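Local coordinates for protein p1 (Rice yellow mottle virus, PDB 6TY0) that probably suppresses RNA silencing in the infected host as a zinc-finger protein of the virus, this chain being its N-terminal part, at residues 34-39 / 60-65. Residues are numbered along the deposited sequence; the frame is centred on the assembly and turned at random.
Sequences QTWDVD and VSFACT. With ZN (zinc ion), chain C.
Trp36 and Phe62 illustrate how one indole can join a loop to a strand mainly by packing of its ring. The beta carbon of Phe62 sits over one face of the six-membered ring in a CH-pi contact, CB lying 3.5 Å from the centroid, nearly on the ring normal. Thr35 comes to the opposite face with its methyl CG2, so the indole has Phe62 CB over one face and the Thr35 methyl toward the rim of the other. The phenyl ring itself meets the pyrrole part at a slant: the centroids are 4.7 Å apart and the planes are inclined at 40°. With CG of Phe62 anti to its carbonyl carbon and beside the backbone N (chi1 -57°), the phenyl ring is carried to the five-membered end of the indole, where its CD2 lies 3.7 Å from Trp36 CG. Phe88 and His32 also meet the phenyl ring, extending the cluster.

The far end of the indole reaches the strand backbone, where CH2 of Trp36 lies 3.6 Å from Cys64 N, which sits at the ring edge.

This places the tryptophan beside a zinc finger of the Cys4 type, in which Cys64 and Cys67 form one CxxC pair and Cys92 and Cys95 the other. Strand 54-64 ends at the first ligand.

Cys64 SG, anti to the backbone N (chi1 -173°), is turned away from the indole edge and binds the zinc ion at 2.3 Å, and Cys67, Cys92 and Cys95 complete the site. On the loop side, Thr35 touches Cys92 and shares a backbone hydrogen bond with Ala93, while Gln34 NE2 is hydrogen-bonded to Glu75 of the second subunit.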
ATOM      1  N   GLN A  34      -0.440 -10.031   0.746  1.00 37.54           N
ATOM      2  CA  GLN A  34      -0.914 -11.344   1.167  1.00 39.50           C
ATOM      3  C   GLN A  34      -0.640 -11.627   2.637  1.00 34.21           C
ATOM      4  O   GLN A  34      -1.384 -12.361   3.272  1.00 35.84           O
ATOM      5  CB  GLN A  34      -0.238 -12.421   0.296  1.00 43.25           C
ATOM      6  CG  GLN A  34      -0.629 -12.360  -1.188  1.00 45.93           C
ATOM      7  CD  GLN A  34       0.010 -11.250  -2.055  1.00 52.38           C
ATOM      8  OE1 GLN A  34       0.912 -10.487  -1.650  1.00 46.91           O
ATOM      9  NE2 GLN A  34      -0.486 -11.165  -3.295  1.00 52.70           N
ATOM     10  N   THR A  35       0.434 -11.046   3.172  1.00 35.67           N
ATOM     11  CA  THR A  35       0.761 -11.181   4.580  1.00 35.91           C
ATOM     12  C   THR A  35      -0.464 -10.936   5.482  1.00 37.02           C
ATOM     13  O   THR A  35      -0.627 -11.614   6.496  1.00 34.28           O
ATOM     14  CB  THR A  35       1.968 -10.311   4.918  1.00 40.58           C
ATOM     15  OG1 THR A  35       3.039 -10.723   4.085  1.00 40.26           O
ATOM     16  CG2 THR A  35       2.405 -10.405   6.389  1.00 39.60           C
ATOM     17  N   TRP A  36      -1.358 -10.036   5.072  1.00 34.16           N
ATOM     18  CA  TRP A  36      -2.443  -9.568   5.939  1.00 32.28           C
ATOM     19  C   TRP A  36      -3.829 -10.038   5.491  1.00 36.37           C
ATOM     20  O   TRP A  36      -4.852  -9.538   5.989  1.00 34.90           O
ATOM     21  CB  TRP A  36      -2.378  -8.045   6.033  1.00 32.94           C
ATOM     22  CG  TRP A  36      -1.023  -7.592   6.364  1.00 30.03           C
ATOM     23  CD1 TRP A  36      -0.133  -7.029   5.515  1.00 30.58           C
ATOM     24  CD2 TRP A  36      -0.351  -7.755   7.605  1.00 29.78           C
ATOM     25  NE1 TRP A  36       1.023  -6.781   6.160  1.00 29.53           N
ATOM     26  CE2 TRP A  36       0.929  -7.225   7.447  1.00 29.36           C
ATOM     27  CE3 TRP A  36      -0.717  -8.285   8.850  1.00 32.82           C
ATOM     28  CZ2 TRP A  36       1.860  -7.201   8.473  1.00 29.37           C
ATOM     29  CZ3 TRP A  36       0.210  -8.255   9.866  1.00 32.02           C
ATOM     30  CH2 TRP A  36       1.476  -7.724   9.673  1.00 33.46           C
ATOM     31  N   ASP A  37      -3.852 -11.008   4.566  1.00 36.91           N
ATOM     32  CA  ASP A  37      -5.083 -11.735   4.213  1.00 38.87           C
ATOM     33  C   ASP A  37      -5.432 -12.780   5.271  1.00 42.80           C
ATOM     34  O   ASP A  37      -5.185 -13.976   5.088  1.00 42.11           O
ATOM     35  CB  ASP A  37      -4.906 -12.450   2.871  1.00 43.27           C
ATOM     36  CG  ASP A  37      -4.857 -11.485   1.697  1.00 49.72           C
ATOM     37  OD1 ASP A  37      -5.533 -10.431   1.750  1.00 48.98           O
ATOM     38  OD2 ASP A  37      -4.133 -11.779   0.718  1.00 53.85           O
ATOM     39  N   VAL A  38      -5.977 -12.320   6.388  1.00 43.52           N
ATOM     40  CA  VAL A  38      -6.358 -13.177   7.499  1.00 43.45           C
ATOM     41  C   VAL A  38      -7.722 -12.707   7.976  1.00 43.91           C
ATOM     42  O   VAL A  38      -8.072 -11.557   7.702  1.00 39.98           O
ATOM     43  CB  VAL A  38      -5.324 -13.118   8.645  1.00 45.04           C
ATOM     44  CG1 VAL A  38      -4.001 -13.688   8.193  1.00 42.15           C
ATOM     45  CG2 VAL A  38      -5.141 -11.688   9.154  1.00 44.04           C
ATOM     46  N   ASP A  39      -8.472 -13.569   8.678  1.00 46.10           N
ATOM     47  CA  ASP A  39      -9.896 -13.311   9.018  1.00 48.84           C
ATOM     48  C   ASP A  39     -10.114 -12.045   9.833  1.00 47.59           C
ATOM     49  O   ASP A  39     -11.113 -11.369   9.655  1.00 51.18           O
ATOM     50  CB  ASP A  39     -10.513 -14.472   9.831  1.00 52.05           C
ATOM     51  CG  ASP A  39     -10.950 -15.640   8.967  1.00 63.69           C
ATOM     52  OD1 ASP A  39     -10.350 -15.892   7.893  1.00 70.25           O
ATOM     53  OD2 ASP A  39     -11.908 -16.325   9.372  1.00 75.58           O
ATOM     54  N   VAL A  60      -3.507   3.420   8.534  1.00 31.00           N
ATOM     55  CA  VAL A  60      -3.839   2.046   8.804  1.00 31.17           C
ATOM     56  C   VAL A  60      -2.528   1.323   9.003  1.00 32.80           C
ATOM     57  O   VAL A  60      -1.688   1.305   8.109  1.00 30.24           O
ATOM     58  CB  VAL A  60      -4.668   1.425   7.675  1.00 32.60           C
ATOM     59  CG1 VAL A  60      -5.131   0.014   8.026  1.00 35.02           C
ATOM     60  CG2 VAL A  60      -5.883   2.295   7.342  1.00 32.94           C
ATOM     61  N   SER A  61      -2.378   0.742  10.192  1.00 27.28           N
ATOM     62  CA  SER A  61      -1.208   0.008  10.594  1.00 32.21           C
ATOM     63  C   SER A  61      -1.539  -1.453  10.747  1.00 31.07           C
ATOM     64  O   SER A  61      -2.550  -1.821  11.335  1.00 33.12           O
ATOM     65  CB  SER A  61      -0.717   0.501  11.973  1.00 37.04           C
ATOM     66  OG  SER A  61      -0.531   1.907  11.902  1.00 47.47           O
ATOM     67  N   PHE A  62      -0.621  -2.287  10.302  1.00 31.48           N
ATOM     68  CA  PHE A  62      -0.711  -3.737  10.515  1.00 33.08           C
ATOM     69  C   PHE A  62       0.532  -4.181  11.269  1.00 32.63           C
ATOM     70  O   PHE A  62       1.644  -3.762  10.958  1.00 29.60           O
ATOM     71  CB  PHE A  62      -0.758  -4.491   9.189  1.00 33.23           C
ATOM     72  CG  PHE A  62      -1.879  -4.093   8.290  1.00 33.35           C
ATOM     73  CD1 PHE A  62      -1.851  -2.890   7.606  1.00 34.92           C
ATOM     74  CD2 PHE A  62      -2.944  -4.929   8.098  1.00 32.20           C
ATOM     75  CE1 PHE A  62      -2.868  -2.529   6.746  1.00 34.28           C
ATOM     76  CE2 PHE A  62      -3.978  -4.595   7.239  1.00 33.45           C
ATOM     77  CZ  PHE A  62      -3.941  -3.394   6.548  1.00 34.39           C
ATOM     78  N   ALA A  63       0.352  -5.009  12.278  1.00 34.73           N
ATOM     79  CA  ALA A  63       1.520  -5.609  12.956  1.00 36.64           C
ATOM     80  C   ALA A  63       1.173  -7.019  13.421  1.00 34.73           C
ATOM     81  O   ALA A  63       0.095  -7.201  13.989  1.00 31.86           O
ATOM     82  CB  ALA A  63       1.885  -4.765  14.149  1.00 34.36           C
ATOM     83  N   CYS A  64       2.077  -7.988  13.217  1.00 35.99           N
ATOM     84  CA  CYS A  64       1.854  -9.373  13.727  1.00 35.64           C
ATOM     85  C   CYS A  64       2.162  -9.451  15.214  1.00 39.31           C
ATOM     86  O   CYS A  64       3.199  -8.976  15.664  1.00 35.91           O
ATOM     87  CB  CYS A  64       2.741 -10.394  13.006  1.00 36.96           C
ATOM     88  SG  CYS A  64       2.417 -12.163  13.409  1.00 35.21           S
ATOM     89  N   THR A  65       1.296 -10.083  15.980  1.00 43.31           N
ATOM     90  CA  THR A  65       1.564 -10.330  17.403  1.00 43.99           C
ATOM     91  C   THR A  65       2.605 -11.439  17.688  1.00 48.34           C
ATOM     92  O   THR A  65       3.059 -11.565  18.824  1.00 50.59           O
ATOM     93  CB  THR A  65       0.263 -10.680  18.092  1.00 46.36           C
ATOM     94  OG1 THR A  65      -0.320 -11.802  17.424  1.00 48.17           O
ATOM     95  CG2 THR A  65      -0.715  -9.499  17.998  1.00 43.45           C
TER
HETATM   96 ZN    ZN C 201       3.807 -13.142  11.921  1.00 36.85          ZN